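Local coordinates for peptide methionine sulfoxide reductase MsrA (PDB 4D7L), which reduces the S-epimer of methionine sulfoxide in proteins back to methionine, repairing oxidative damage, with a mycothiol redox relay in this organism, at residues Q49-L54 with V86-V91; T65-I70 with Y160-N165; T127-V132 with A170-E175. All coordinates share one frame; numbering follows the deposited sequence.

Contacts 1 and 2 reach the same mixed sheet from separate places: their centres are about 16 Å apart, their nearest atoms about 7 Å, and they do not touch. Contact 3 belongs to the helices that lie against contact 2, with centres about 9 Å apart; Ile66 CD1 packs on Phe128 CE1 at 3.5 Å, and Thr161 CG2 lies 3.7 Å from Ala170 N. Contact 3 also touches contact 1, where Val86 CG2 meets Leu131 CD2 at 4.1 Å, although their centres are about 22 Å apart. All three lie away from the predicted active-site Cys72, seen here in a disulfide with Cys226, but segment 65-70 of contact 2 stops two residues before Cys72.

Contact 1: Q49-L54 with V86-V91; sequences QPHAVL and VVYTSV
The loop ahead of strand 64-69 is fastened to strand 86-94 of the mixed sheet through His51 and Thr89. His51 NE2 donates to Thr89 OG1 over 2.7 Å, and the oxygen lies close to the imidazole plane although the N-H...O angle is bent to 143°. At the other ring nitrogen, ND1 accepts from the loop's own backbone: Leu54 N approaches at 3.0 Å and Val53 N at 3.2 Å, each tilted out of the ring plane. Two donors on ND1 and an acceptor opposite NE2 are consistent with a ring carrying its proton on NE2, and together would hold the ring in one rotation. Trp81 of helix 73-81 adds an aromatic neighbour, its ring nearly perpendicular to the imidazole, and Glu77 of the same helix is a second hydrogen-bond partner of Thr89 OG1. With CG anti to the backbone N (chi1 -162°), the imidazole of His51 reaches across to the strand while His51 CB lies 4.2 Å from Tyr88 CD1. The strand bulges here: Val87 and Tyr88 both face Val120 of strand 114-121, a classic beta bulge. Leu54 packs against this irregular backbone, CD1 resting 3.5 Å from Val87 O and also near Tyr88 N. Its CG sits 3.5 Å above one face of the His51 ring, toward the rim, so one leucine touches both imidazole and strand. Two residues earlier in the loop than His51, Gln49 O accepts from a water that lies in the plane of the Tyr88 ring, at a short 2.5 Å from Tyr88 OH.

Contact 2: T65-I70 with Y160-N165; sequences TIYIGI and YTAGPN. With PGE (triethylene glycol), chain K.
Tyr67 runs alongside Tyr160 and Ala162, beginning at Tyr67 CB, which lies 3.9 Å from Tyr160 CB, as expected for neighbours projecting from the same face of a sheet, and is also 3.4 Å from Tyr160 O. CG is held anti to the carbonyl carbon, beside the backbone N (chi1 -62°), which swings the ring along the partner strand in the direction of Ala162. CD1 then passes Tyr160 O at 3.4 Å, with that oxygen at the ring edge and near its plane, and CE1 reaches Ala162 CB at 3.8 Å, again edge-on. The ring also meets Leu199 and the ring of Tyr207, the two ring planes inclined by about 45°. The two backbones belong to strands 64-69 and 158-161, adjacent and antiparallel in the mixed sheet, and Tyr67 with Tyr160 is a hydrogen-bonded pair. Tyr67 N donates to Tyr160 O over 3.0 Å, and Tyr160 N returns a bond of 2.9 Å to Tyr67 O. Ile66 and Thr161 project from the other face, against helix 128-137. Tyr160 OH is hydrogen-bonded to Glu195. Past Thr161 the strands part, and water replaces direct pairing: one molecule donates to Thr65 O at 2.7 Å and accepts from Ala162 N, while a second accepts from Thr65 N and donates weakly to Ala162 O. At this frayed end Thr65 OG1 is hydrogen-bonded to O1 of a triethylene glycol, 2.8 Å away, probably a crystallisation additive.

Contact 3: T127-V132 with A170-E175; sequences TFDELV and AQRARE
Asp129 and Arg172 form a two-pronged, side-on salt bridge that is almost flat, the carboxylate and guanidinium planes lying only 7° apart. Arg172 NE meets Asp129 OD1 at 2.7 Å and Arg172 NH2 meets Asp129 OD2 at 2.8 Å, each oxygen using its syn lone pair and lying near the guanidinium plane. The arginine gets there with CG anti to the backbone N (chi1 -176°) and an extended chain from CG to NE. Beside the ion pair, helices 128-137 and 166-186 pack on the sheet with local axes 10.1 Å apart, crossing at -48°. Phe128 turns its ring edge to the second helix, CE2 3.9 Å from Ala173 N and CZ 4.0 Å from Ala173 CB, while Val132 CG2 adds a contact of 4.2 Å to the same Ala173 CB. A capping box starts the first helix: Glu130 N donates to Thr127 OG1 at 3.0 Å, and Thr127 N to Glu130 OE1. Asp129 sits in that first turn, where the helix N-terminus would probably favour the charged carboxylate. The two fairly straight bonds, lying nearly in one plane, would restrict rotation of the guanidinium.

Contact 1: Q49-L54 with V86-V91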
loop_
_atom_site.group_PDB
_atom_site.type_symbol
_atom_site.label_atom_id
_atom_site.label_comp_id
_atom_site.label_asym_id
_atom_site.label_seq_id
_atom_site.Cartn_x
_atom_site.Cartn_y
_atom_site.Cartn_z
ATOM N N GLN A 49 -0.366 4.526 -17.912
ATOM C CA GLN A 49 0.034 3.663 -19.010
ATOM C C GLN A 49 -0.120 2.222 -18.553
ATOM O O GLN A 49 -0.145 1.957 -17.353
ATOM C CB GLN A 49 1.480 3.951 -19.425
ATOM C CG GLN A 49 1.684 5.357 -19.933
ATOM C CD GLN A 49 0.831 5.637 -21.162
ATOM O OE1 GLN A 49 0.996 5.005 -22.210
ATOM N NE2 GLN A 49 -0.110 6.571 -21.028
ATOM N N PRO A 50 -0.240 1.287 -19.501
ATOM C CA PRO A 50 -0.303 -0.134 -19.153
ATOM C C PRO A 50 0.859 -0.545 -18.273
ATOM O O PRO A 50 1.964 -0.017 -18.437
ATOM C CB PRO A 50 -0.224 -0.831 -20.511
ATOM C CG PRO A 50 -0.807 0.150 -21.467
ATOM C CD PRO A 50 -0.384 1.505 -20.954
ATOM N N HIS A 51 0.583 -1.439 -17.332
ATOM C CA HIS A 51 1.563 -1.960 -16.380
ATOM C C HIS A 51 2.840 -2.397 -17.118
ATOM O O HIS A 51 2.773 -3.144 -18.094
ATOM C CB HIS A 51 0.953 -3.146 -15.633
ATOM C CG HIS A 51 1.654 -3.517 -14.360
ATOM N ND1 HIS A 51 2.785 -4.308 -14.338
ATOM C CD2 HIS A 51 1.327 -3.285 -13.067
ATOM C CE1 HIS A 51 3.150 -4.510 -13.083
ATOM N NE2 HIS A 51 2.289 -3.889 -12.291
ATOM N N ALA A 52 3.993 -1.937 -16.637
ATOM C CA ALA A 52 5.267 -2.167 -17.319
ATOM C C ALA A 52 5.642 -3.645 -17.399
ATOM O O ALA A 52 6.422 -4.054 -18.267
ATOM C CB ALA A 52 6.383 -1.369 -16.631
ATOM N N VAL A 53 5.112 -4.455 -16.488
ATOM C CA VAL A 53 5.420 -5.897 -16.523
ATOM C C VAL A 53 4.222 -6.714 -17.018
ATOM O O VAL A 53 4.340 -7.614 -17.851
ATOM C CB VAL A 53 5.834 -6.390 -15.111
ATOM C CG1 VAL A 53 6.224 -7.873 -15.160
ATOM C CG2 VAL A 53 7.022 -5.550 -14.602
ATOM N N LEU A 54 3.057 -6.393 -16.473
ATOM C CA LEU A 54 1.855 -7.188 -16.718
ATOM C C LEU A 54 1.106 -6.758 -17.988
ATOM O O LEU A 54 0.321 -7.525 -18.548
ATOM C CB LEU A 54 0.931 -7.102 -15.497
ATOM C CG LEU A 54 1.477 -7.602 -14.159
ATOM C CD1 LEU A 54 0.446 -7.440 -13.023
ATOM C CD2 LEU A 54 1.912 -9.057 -14.270
ATOM N N VAL A 86 -2.406 -12.164 -9.542
ATOM C CA VAL A 86 -2.520 -10.696 -9.546
ATOM C C VAL A 86 -2.430 -10.239 -10.990
ATOM O O VAL A 86 -1.532 -10.659 -11.712
ATOM C CB VAL A 86 -1.431 -10.041 -8.682
ATOM C CG1 VAL A 86 -1.403 -8.509 -8.880
ATOM C CG2 VAL A 86 -1.661 -10.393 -7.211
ATOM N N VAL A 87 -3.396 -9.460 -11.455
ATOM C CA VAL A 87 -3.443 -9.171 -12.891
ATOM C C VAL A 87 -3.110 -7.713 -13.222
ATOM O O VAL A 87 -2.824 -7.405 -14.370
ATOM C CB VAL A 87 -4.821 -9.527 -13.499
ATOM C CG1 VAL A 87 -5.028 -11.037 -13.477
ATOM C CG2 VAL A 87 -5.931 -8.826 -12.768
ATOM N N TYR A 88 -3.133 -6.845 -12.214
ATOM C CA TYR A 88 -2.747 -5.436 -12.361
ATOM C C TYR A 88 -2.356 -4.896 -10.991
ATOM O O TYR A 88 -2.941 -5.295 -9.974
ATOM C CB TYR A 88 -3.895 -4.601 -12.948
ATOM C CG TYR A 88 -3.628 -3.101 -13.018
ATOM C CD1 TYR A 88 -2.867 -2.560 -14.052
ATOM C CD2 TYR A 88 -4.135 -2.228 -12.047
ATOM C CE1 TYR A 88 -2.619 -1.178 -14.125
ATOM C CE2 TYR A 88 -3.893 -0.848 -12.103
ATOM C CZ TYR A 88 -3.146 -0.330 -13.153
ATOM O OH TYR A 88 -2.890 1.030 -13.231
ATOM N N THR A 89 -1.374 -4.001 -10.958
ATOM C CA THR A 89 -1.081 -3.240 -9.741
ATOM C C THR A 89 -0.819 -1.764 -10.069
ATOM O O THR A 89 -0.504 -1.419 -11.212
ATOM C CB THR A 89 0.163 -3.769 -8.977
ATOM O OG1 THR A 89 1.332 -3.577 -9.785
ATOM C CG2 THR A 89 0.011 -5.249 -8.601
ATOM N N SER A 90 -0.959 -0.903 -9.071
ATOM C CA SER A 90 -0.445 0.471 -9.168
ATOM C C SER A 90 -0.046 0.916 -7.771
ATOM O O SER A 90 -0.350 0.225 -6.794
ATOM C CB SER A 90 -1.486 1.434 -9.776
ATOM O OG SER A 90 -2.539 1.708 -8.855
ATOM N N VAL A 91 0.651 2.041 -7.683
ATOM C CA VAL A 91 0.986 2.620 -6.395
ATOM C C VAL A 91 0.413 4.011 -6.249
ATOM O O VAL A 91 0.170 4.748 -7.230
ATOM C CB VAL A 91 2.515 2.685 -6.154
ATOM C CG1 VAL A 91 3.074 1.262 -6.038
ATOM C CG2 VAL A 91 3.225 3.473 -7.264
HETATM O O HOH W 1 -1.011 1.829 -14.674
#

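Contact 2: T65-I70 with Y160-N165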
loop_
_atom_site.group_PDB
_atom_site.type_symbol
_atom_site.label_atom_id
_atom_site.label_comp_id
_atom_site.label_asym_id
_atom_site.label_seq_id
_atom_site.Cartn_x
_atom_site.Cartn_y
_atom_site.Cartn_z
ATOM N N THR A 65 -10.374 -6.194 -6.115
ATOM C CA THR A 65 -9.303 -5.272 -5.742
ATOM C C THR A 65 -9.111 -5.248 -4.230
ATOM O O THR A 65 -10.094 -5.241 -3.473
ATOM C CB THR A 65 -9.597 -3.838 -6.224
ATOM O OG1 THR A 65 -9.794 -3.836 -7.642
ATOM C CG2 THR A 65 -8.424 -2.899 -5.865
ATOM N N ILE A 66 -7.850 -5.273 -3.795
ATOM C CA ILE A 66 -7.505 -4.989 -2.403
ATOM C C ILE A 66 -6.380 -3.947 -2.370
ATOM O O ILE A 66 -5.523 -3.906 -3.259
ATOM C CB ILE A 66 -7.107 -6.285 -1.639
ATOM C CG1 ILE A 66 -6.934 -6.030 -0.131
ATOM C CG2 ILE A 66 -5.880 -6.982 -2.291
ATOM C CD1 ILE A 66 -6.552 -7.322 0.652
ATOM N N TYR A 67 -6.411 -3.078 -1.362
ATOM C CA TYR A 67 -5.429 -2.010 -1.224
ATOM C C TYR A 67 -4.523 -2.300 -0.040
ATOM O O TYR A 67 -4.996 -2.461 1.082
ATOM C CB TYR A 67 -6.125 -0.651 -1.035
ATOM C CG TYR A 67 -6.975 -0.270 -2.217
ATOM C CD1 TYR A 67 -8.304 -0.670 -2.287
ATOM C CD2 TYR A 67 -6.442 0.450 -3.288
ATOM C CE1 TYR A 67 -9.103 -0.345 -3.380
ATOM C CE2 TYR A 67 -7.237 0.783 -4.390
ATOM C CZ TYR A 67 -8.565 0.380 -4.421
ATOM O OH TYR A 67 -9.355 0.691 -5.491
ATOM N N ILE A 68 -3.221 -2.355 -0.288
ATOM C CA ILE A 68 -2.283 -2.842 0.716
ATOM C C ILE A 68 -1.233 -1.815 1.063
ATOM O O ILE A 68 -0.565 -1.277 0.163
ATOM C CB ILE A 68 -1.567 -4.116 0.208
ATOM C CG1 ILE A 68 -2.595 -5.205 -0.106
ATOM C CG2 ILE A 68 -0.518 -4.610 1.223
ATOM C CD1 ILE A 68 -3.361 -5.639 1.095
ATOM N N GLY A 69 -1.059 -1.565 2.355
ATOM C CA GLY A 69 0.022 -0.699 2.800
ATOM C C GLY A 69 0.989 -1.451 3.698
ATOM O O GLY A 69 0.617 -1.896 4.787
ATOM N N ILE A 70 2.228 -1.628 3.246
ATOM C CA ILE A 70 3.196 -2.342 4.078
ATOM C C ILE A 70 4.530 -1.620 4.096
ATOM O O ILE A 70 5.563 -2.232 4.350
ATOM C CB ILE A 70 3.414 -3.802 3.582
ATOM C CG1 ILE A 70 3.856 -3.803 2.114
ATOM C CG2 ILE A 70 2.144 -4.612 3.725
ATOM C CD1 ILE A 70 4.342 -5.178 1.607
ATOM N N TYR A 160 -7.117 -1.668 2.938
ATOM C CA TYR A 160 -8.413 -1.045 2.625
ATOM C C TYR A 160 -9.153 -1.915 1.623
ATOM O O TYR A 160 -8.572 -2.374 0.652
ATOM C CB TYR A 160 -8.237 0.377 2.070
ATOM C CG TYR A 160 -7.386 1.278 2.967
ATOM C CD1 TYR A 160 -7.628 1.361 4.338
ATOM C CD2 TYR A 160 -6.339 2.030 2.435
ATOM C CE1 TYR A 160 -6.838 2.184 5.176
ATOM C CE2 TYR A 160 -5.547 2.847 3.253
ATOM C CZ TYR A 160 -5.806 2.912 4.608
ATOM O OH TYR A 160 -5.029 3.699 5.395
ATOM N N THR A 161 -10.436 -2.152 1.862
ATOM C CA THR A 161 -11.180 -3.081 1.022
ATOM C C THR A 161 -12.148 -2.385 0.054
ATOM O O THR A 161 -12.484 -1.207 0.206
ATOM C CB THR A 161 -11.947 -4.084 1.891
ATOM O OG1 THR A 161 -12.835 -3.378 2.766
ATOM C CG2 THR A 161 -10.973 -4.911 2.723
ATOM N N ALA A 162 -12.563 -3.110 -0.977
ATOM C CA ALA A 162 -13.388 -2.526 -2.026
ATOM C C ALA A 162 -14.433 -3.517 -2.530
ATOM O O ALA A 162 -14.387 -4.711 -2.220
ATOM C CB ALA A 162 -12.509 -2.053 -3.190
ATOM N N GLY A 163 -15.360 -3.025 -3.339
ATOM C CA GLY A 163 -16.358 -3.895 -3.941
ATOM C C GLY A 163 -17.630 -3.999 -3.130
ATOM O O GLY A 163 -17.765 -3.372 -2.079
ATOM N N PRO A 164 -18.590 -4.779 -3.631
ATOM C CA PRO A 164 -19.917 -4.865 -3.012
ATOM C C PRO A 164 -19.903 -5.494 -1.618
ATOM O O PRO A 164 -20.833 -5.284 -0.841
ATOM C CB PRO A 164 -20.710 -5.743 -3.985
ATOM C CG PRO A 164 -19.692 -6.422 -4.849
ATOM C CD PRO A 164 -18.493 -5.522 -4.898
ATOM N N ASN A 165 -18.869 -6.271 -1.316
ATOM C CA ASN A 165 -18.751 -6.883 -0.003
ATOM C C ASN A 165 -17.624 -6.266 0.821
ATOM O O ASN A 165 -17.046 -6.945 1.663
ATOM C CB ASN A 165 -18.550 -8.394 -0.133
ATOM C CG ASN A 165 -19.756 -9.077 -0.735
ATOM O OD1 ASN A 165 -19.824 -9.283 -1.939
ATOM N ND2 ASN A 165 -20.723 -9.409 0.102
HETATM C C1 PGE K . -13.082 -4.332 -8.735
HETATM O O1 PGE K . -11.891 -4.971 -9.163
HETATM C C2 PGE K . -13.031 -4.138 -7.231
HETATM O O2 PGE K . -13.962 -3.160 -6.813
HETATM O O HOH W 2 -11.125 -5.610 -1.022
HETATM O O HOH W 3 -13.059 -6.088 -4.915
#

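Contact 3: T127-V132 with A170-E175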
loop_
_atom_site.group_PDB
_atom_site.type_symbol
_atom_site.label_atom_id
_atom_site.label_comp_id
_atom_site.label_asym_id
_atom_site.label_seq_id
_atom_site.Cartn_x
_atom_site.Cartn_y
_atom_site.Cartn_z
ATOM N N THR A 127 -6.737 -15.885 -3.657
ATOM C CA THR A 127 -7.876 -15.392 -2.889
ATOM C C THR A 127 -7.552 -14.127 -2.080
ATOM O O THR A 127 -6.390 -13.811 -1.820
ATOM C CB THR A 127 -8.418 -16.447 -1.910
ATOM O OG1 THR A 127 -7.463 -16.668 -0.871
ATOM C CG2 THR A 127 -8.711 -17.776 -2.636
ATOM N N PHE A 128 -8.603 -13.415 -1.692
ATOM C CA PHE A 128 -8.489 -12.316 -0.737
ATOM C C PHE A 128 -7.671 -12.717 0.489
ATOM O O PHE A 128 -6.731 -12.014 0.892
ATOM C CB PHE A 128 -9.885 -11.882 -0.302
ATOM C CG PHE A 128 -9.885 -10.739 0.668
ATOM C CD1 PHE A 128 -9.873 -9.428 0.212
ATOM C CD2 PHE A 128 -9.935 -10.970 2.042
ATOM C CE1 PHE A 128 -9.882 -8.360 1.110
ATOM C CE2 PHE A 128 -9.951 -9.907 2.955
ATOM C CZ PHE A 128 -9.914 -8.597 2.488
ATOM N N ASP A 129 -8.022 -13.871 1.059
ATOM C CA ASP A 129 -7.357 -14.401 2.249
ATOM C C ASP A 129 -5.848 -14.567 2.003
ATOM O O ASP A 129 -5.036 -14.185 2.835
ATOM C CB ASP A 129 -7.956 -15.760 2.636
ATOM C CG ASP A 129 -9.416 -15.674 3.078
ATOM O OD1 ASP A 129 -9.957 -14.554 3.251
ATOM O OD2 ASP A 129 -10.046 -16.744 3.190
ATOM N N GLU A 130 -5.491 -15.146 0.858
ATOM C CA GLU A 130 -4.082 -15.376 0.534
ATOM C C GLU A 130 -3.301 -14.074 0.402
ATOM O O GLU A 130 -2.130 -13.998 0.788
ATOM C CB GLU A 130 -3.967 -16.193 -0.761
ATOM C CG GLU A 130 -4.407 -17.642 -0.563
ATOM C CD GLU A 130 -4.318 -18.491 -1.826
ATOM O OE1 GLU A 130 -4.706 -18.021 -2.915
ATOM O OE2 GLU A 130 -3.880 -19.652 -1.714
ATOM N N LEU A 131 -3.938 -13.050 -0.158
ATOM C CA LEU A 131 -3.255 -11.772 -0.340
ATOM C C LEU A 131 -3.072 -11.067 1.006
ATOM O O LEU A 131 -2.054 -10.407 1.232
ATOM C CB LEU A 131 -4.033 -10.880 -1.332
ATOM C CG LEU A 131 -4.011 -11.399 -2.787
ATOM C CD1 LEU A 131 -4.932 -10.577 -3.654
ATOM C CD2 LEU A 131 -2.582 -11.321 -3.340
ATOM N N VAL A 132 -4.054 -11.187 1.897
ATOM C CA VAL A 132 -3.868 -10.613 3.237
ATOM C C VAL A 132 -2.704 -11.291 3.953
ATOM O O VAL A 132 -1.849 -10.628 4.560
ATOM C CB VAL A 132 -5.165 -10.711 4.106
ATOM C CG1 VAL A 132 -4.882 -10.303 5.554
ATOM C CG2 VAL A 132 -6.279 -9.826 3.520
ATOM N N ALA A 170 -13.486 -6.451 4.952
ATOM C CA ALA A 170 -12.731 -5.820 6.042
ATOM C C ALA A 170 -12.805 -6.690 7.305
ATOM O O ALA A 170 -11.804 -6.938 7.981
ATOM C CB ALA A 170 -13.253 -4.427 6.327
ATOM N N GLN A 171 -13.993 -7.190 7.604
ATOM C CA GLN A 171 -14.133 -8.056 8.768
ATOM C C GLN A 171 -13.287 -9.318 8.602
ATOM O O GLN A 171 -12.652 -9.814 9.535
ATOM C CB GLN A 171 -15.611 -8.415 8.982
ATOM C CG GLN A 171 -15.854 -9.149 10.298
ATOM C CD GLN A 171 -15.168 -8.463 11.486
ATOM O OE1 GLN A 171 -15.133 -7.225 11.592
ATOM N NE2 GLN A 171 -14.624 -9.274 12.387
ATOM N N ARG A 172 -13.262 -9.829 7.384
ATOM C CA ARG A 172 -12.475 -10.998 7.090
ATOM C C ARG A 172 -10.964 -10.729 7.283
ATOM O O ARG A 172 -10.237 -11.551 7.836
ATOM C CB ARG A 172 -12.831 -11.442 5.678
ATOM C CG ARG A 172 -12.215 -12.668 5.214
ATOM C CD ARG A 172 -13.028 -13.207 4.043
ATOM N NE ARG A 172 -12.607 -14.564 3.787
ATOM C CZ ARG A 172 -13.315 -15.644 4.078
ATOM N NH1 ARG A 172 -14.544 -15.541 4.586
ATOM N NH2 ARG A 172 -12.790 -16.835 3.820
ATOM N N ALA A 173 -10.491 -9.568 6.843
ATOM C CA ALA A 173 -9.088 -9.212 7.037
ATOM C C ALA A 173 -8.767 -9.087 8.527
ATOM O O ALA A 173 -7.718 -9.547 9.007
ATOM C CB ALA A 173 -8.768 -7.923 6.289
ATOM N N ARG A 174 -9.680 -8.481 9.283
ATOM C CA ARG A 174 -9.475 -8.383 10.720
ATOM C C ARG A 174 -9.318 -9.762 11.360
ATOM O O ARG A 174 -8.496 -9.920 12.268
ATOM C CB ARG A 174 -10.623 -7.621 11.388
ATOM C CG ARG A 174 -10.659 -6.134 10.974
ATOM C CD ARG A 174 -11.812 -5.373 11.656
ATOM N NE ARG A 174 -11.965 -4.065 11.003
ATOM C CZ ARG A 174 -13.040 -3.703 10.318
ATOM N NH1 ARG A 174 -14.063 -4.545 10.220
ATOM N NH2 ARG A 174 -13.091 -2.507 9.731
ATOM N N GLU A 175 -10.116 -10.738 10.929
ATOM C CA GLU A 175 -9.990 -12.091 11.481
ATOM C C GLU A 175 -8.639 -12.711 11.163
ATOM O O GLU A 175 -8.075 -13.439 11.972
ATOM C CB GLU A 175 -11.086 -13.052 10.999
ATOM C CG GLU A 175 -12.407 -12.824 11.678
ATOM C CD GLU A 175 -13.467 -13.855 11.310
ATOM O OE1 GLU A 175 -13.135 -15.061 11.123
ATOM O OE2 GLU A 175 -14.625 -13.426 11.142
#